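PDB 1SW6: regulatory protein SWI6 from Saccharomyces cerevisiae, which acts in cell-cycle-dependent transcription as a component of the SBF and MBF complexes, here represented by its ankyrin-repeat domain. Local coordinates for residues 264-268 and 269-273. Sequence-based numbering, arbitrary orientation.
Sequences ENLDL and KWIIA
Asp267 and Trp270 meet where the backbone turns from one helix into the next: helix 261-265 ends, Leu266 leaves helical geometry, and Asp267 takes the N-cap position of helix 268-276. The first turns of that helix follow at once, with Ile271 N giving a hydrogen bond to Asp267 O (3.0 Å) and Ile272 N one to Leu268 O. The Asp267 carboxylate serves two partners. With CG set between the backbone N and the carbonyl carbon (chi1 58°), the side chain folds back over the helix start, and Asp267 OD2 accepts the capping bond from Trp270 N at 2.9 Å. Asp267 OD1 forms a salt bridge with Lys269 NZ (2.7 Å), which comes from above the carboxylate plane; the lysine chain, extended through its middle, bends at its last torsion (chi4 -65°) to bring the ammonium there. Were Asp267 an alanine, Trp270 N would probably lose its side-chain cap and the Lys269 ammonium this counter-charge. On the buried side, Leu266 CD2 packs against Trp270 CE3 at 3.5 Å and also touches Ile271 CD1, which sits at the indole edge. The contact belongs to ankyrin repeat 3, but the Trp270 indole reaches beyond it, its NE1 hydrogen-bonding Leu43 O and its ring packing on Ile45 and Ile195, while Leu268 and Ile271 seat helix 268-276 against helix 218-234.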
ATOM      1  N   GLU A 264     -17.602  28.393  -1.158  1.00 54.04           N
ATOM      2  CA  GLU A 264     -17.656  29.845  -1.048  1.00 55.54           C
ATOM      3  C   GLU A 264     -16.747  30.396   0.046  1.00 54.27           C
ATOM      4  O   GLU A 264     -16.003  31.346  -0.187  1.00 54.71           O
ATOM      5  CB  GLU A 264     -19.102  30.303  -0.801  1.00 58.28           C
ATOM      6  CG  GLU A 264     -19.878  30.744  -2.052  1.00 62.76           C
ATOM      7  CD  GLU A 264     -19.743  29.781  -3.231  1.00 65.21           C
ATOM      8  OE1 GLU A 264     -18.684  29.801  -3.898  1.00 67.37           O
ATOM      9  OE2 GLU A 264     -20.693  29.005  -3.492  1.00 66.93           O
ATOM     10  N   ASN A 265     -16.795  29.799   1.233  1.00 52.82           N
ATOM     11  CA  ASN A 265     -15.977  30.274   2.352  1.00 51.43           C
ATOM     12  C   ASN A 265     -14.512  29.834   2.301  1.00 49.54           C
ATOM     13  O   ASN A 265     -13.701  30.268   3.118  1.00 49.76           O
ATOM     14  CB  ASN A 265     -16.590  29.833   3.690  1.00 53.22           C
ATOM     15  CG  ASN A 265     -17.955  30.454   3.948  1.00 55.16           C
ATOM     16  OD1 ASN A 265     -18.488  30.367   5.055  1.00 57.89           O
ATOM     17  ND2 ASN A 265     -18.528  31.079   2.928  1.00 56.74           N
ATOM     18  N   LEU A 266     -14.172  28.969   1.352  1.00 47.15           N
ATOM     19  CA  LEU A 266     -12.796  28.498   1.224  1.00 45.00           C
ATOM     20  C   LEU A 266     -11.999  29.454   0.335  1.00 43.27           C
ATOM     21  O   LEU A 266     -12.033  29.342  -0.891  1.00 44.71           O
ATOM     22  CB  LEU A 266     -12.763  27.097   0.605  1.00 44.53           C
ATOM     23  CG  LEU A 266     -12.122  25.902   1.328  1.00 45.32           C
ATOM     24  CD1 LEU A 266     -11.981  24.761   0.315  1.00 44.21           C
ATOM     25  CD2 LEU A 266     -10.758  26.254   1.897  1.00 41.83           C
ATOM     26  N   ASP A 267     -11.285  30.396   0.944  1.00 39.59           N
ATOM     27  CA  ASP A 267     -10.487  31.338   0.169  1.00 36.55           C
ATOM     28  C   ASP A 267      -9.090  31.509   0.765  1.00 35.06           C
ATOM     29  O   ASP A 267      -8.725  30.840   1.736  1.00 32.08           O
ATOM     30  CB  ASP A 267     -11.207  32.693   0.060  1.00 37.55           C
ATOM     31  CG  ASP A 267     -11.513  33.311   1.415  1.00 38.16           C
ATOM     32  OD1 ASP A 267     -12.353  34.235   1.475  1.00 40.76           O
ATOM     33  OD2 ASP A 267     -10.914  32.885   2.417  1.00 38.41           O
ATOM     34  N   LEU A 268      -8.309  32.405   0.176  1.00 33.00           N
ATOM     35  CA  LEU A 268      -6.950  32.618   0.629  1.00 32.68           C
ATOM     36  C   LEU A 268      -6.850  32.990   2.107  1.00 32.61           C
ATOM     37  O   LEU A 268      -6.058  32.399   2.852  1.00 31.61           O
ATOM     38  CB  LEU A 268      -6.267  33.679  -0.239  1.00 30.09           C
ATOM     39  CG  LEU A 268      -4.818  33.985   0.165  1.00 30.88           C
ATOM     40  CD1 LEU A 268      -3.968  32.723   0.076  1.00 29.45           C
ATOM     41  CD2 LEU A 268      -4.255  35.071  -0.733  1.00 29.68           C
ATOM     42  N   LYS A 269      -7.650  33.956   2.550  1.00 32.87           N
ATOM     43  CA  LYS A 269      -7.567  34.329   3.946  1.00 32.88           C
ATOM     44  C   LYS A 269      -7.989  33.180   4.881  1.00 32.84           C
ATOM     45  O   LYS A 269      -7.507  33.081   6.022  1.00 29.93           O
ATOM     46  CB  LYS A 269      -8.375  35.605   4.208  1.00 33.98           C
ATOM     47  CG  LYS A 269      -9.832  35.588   3.829  1.00 34.93           C
ATOM     48  CD  LYS A 269     -10.388  36.993   4.054  1.00 37.43           C
ATOM     49  CE  LYS A 269     -11.869  37.086   3.764  1.00 37.89           C
ATOM     50  NZ  LYS A 269     -12.152  36.831   2.330  1.00 39.49           N
ATOM     51  N   TRP A 270      -8.872  32.304   4.403  1.00 32.03           N
ATOM     52  CA  TRP A 270      -9.294  31.175   5.229  1.00 33.85           C
ATOM     53  C   TRP A 270      -8.123  30.215   5.382  1.00 33.82           C
ATOM     54  O   TRP A 270      -7.877  29.705   6.468  1.00 35.64           O
ATOM     55  CB  TRP A 270     -10.462  30.405   4.608  1.00 32.55           C
ATOM     56  CG  TRP A 270     -11.013  29.367   5.562  1.00 35.24           C
ATOM     57  CD1 TRP A 270     -12.001  29.551   6.496  1.00 36.73           C
ATOM     58  CD2 TRP A 270     -10.563  28.010   5.722  1.00 35.20           C
ATOM     59  NE1 TRP A 270     -12.189  28.398   7.225  1.00 36.23           N
ATOM     60  CE2 TRP A 270     -11.323  27.438   6.770  1.00 35.71           C
ATOM     61  CE3 TRP A 270      -9.591  27.225   5.085  1.00 36.44           C
ATOM     62  CZ2 TRP A 270     -11.146  26.110   7.193  1.00 37.76           C
ATOM     63  CZ3 TRP A 270      -9.411  25.897   5.509  1.00 37.54           C
ATOM     64  CH2 TRP A 270     -10.188  25.360   6.555  1.00 37.11           C
ATOM     65  N   ILE A 271      -7.410  29.973   4.283  1.00 34.80           N
ATOM     66  CA  ILE A 271      -6.259  29.069   4.287  1.00 34.24           C
ATOM     67  C   ILE A 271      -5.195  29.604   5.237  1.00 32.97           C
ATOM     68  O   ILE A 271      -4.671  28.865   6.074  1.00 32.47           O
ATOM     69  CB  ILE A 271      -5.657  28.928   2.861  1.00 34.98           C
ATOM     70  CG1 ILE A 271      -6.676  28.274   1.925  1.00 35.78           C
ATOM     71  CG2 ILE A 271      -4.412  28.063   2.895  1.00 37.63           C
ATOM     72  CD1 ILE A 271      -7.069  26.865   2.343  1.00 37.44           C
ATOM     73  N   ILE A 272      -4.884  30.889   5.104  1.00 31.54           N
ATOM     74  CA  ILE A 272      -3.893  31.528   5.967  1.00 33.15           C
ATOM     75  C   ILE A 272      -4.317  31.467   7.433  1.00 33.35           C
ATOM     76  O   ILE A 272      -3.545  31.049   8.283  1.00 34.99           O
ATOM     77  CB  ILE A 272      -3.661  33.011   5.570  1.00 33.28           C
ATOM     78  CG1 ILE A 272      -2.956  33.058   4.211  1.00 33.88           C
ATOM     79  CG2 ILE A 272      -2.824  33.729   6.632  1.00 31.80           C
ATOM     80  CD1 ILE A 272      -2.817  34.448   3.619  1.00 33.93           C
ATOM     81  N   ALA A 273      -5.553  31.839   7.733  1.00 33.64           N
ATOM     82  CA  ALA A 273      -5.993  31.832   9.130  1.00 34.68           C
ATOM     83  C   ALA A 273      -6.284  30.471   9.757  1.00 35.10           C
ATOM     84  O   ALA A 273      -6.107  30.308  10.959  1.00 33.21           O
ATOM     85  CB  ALA A 273      -7.207  32.719   9.288  1.00 31.79           C
TER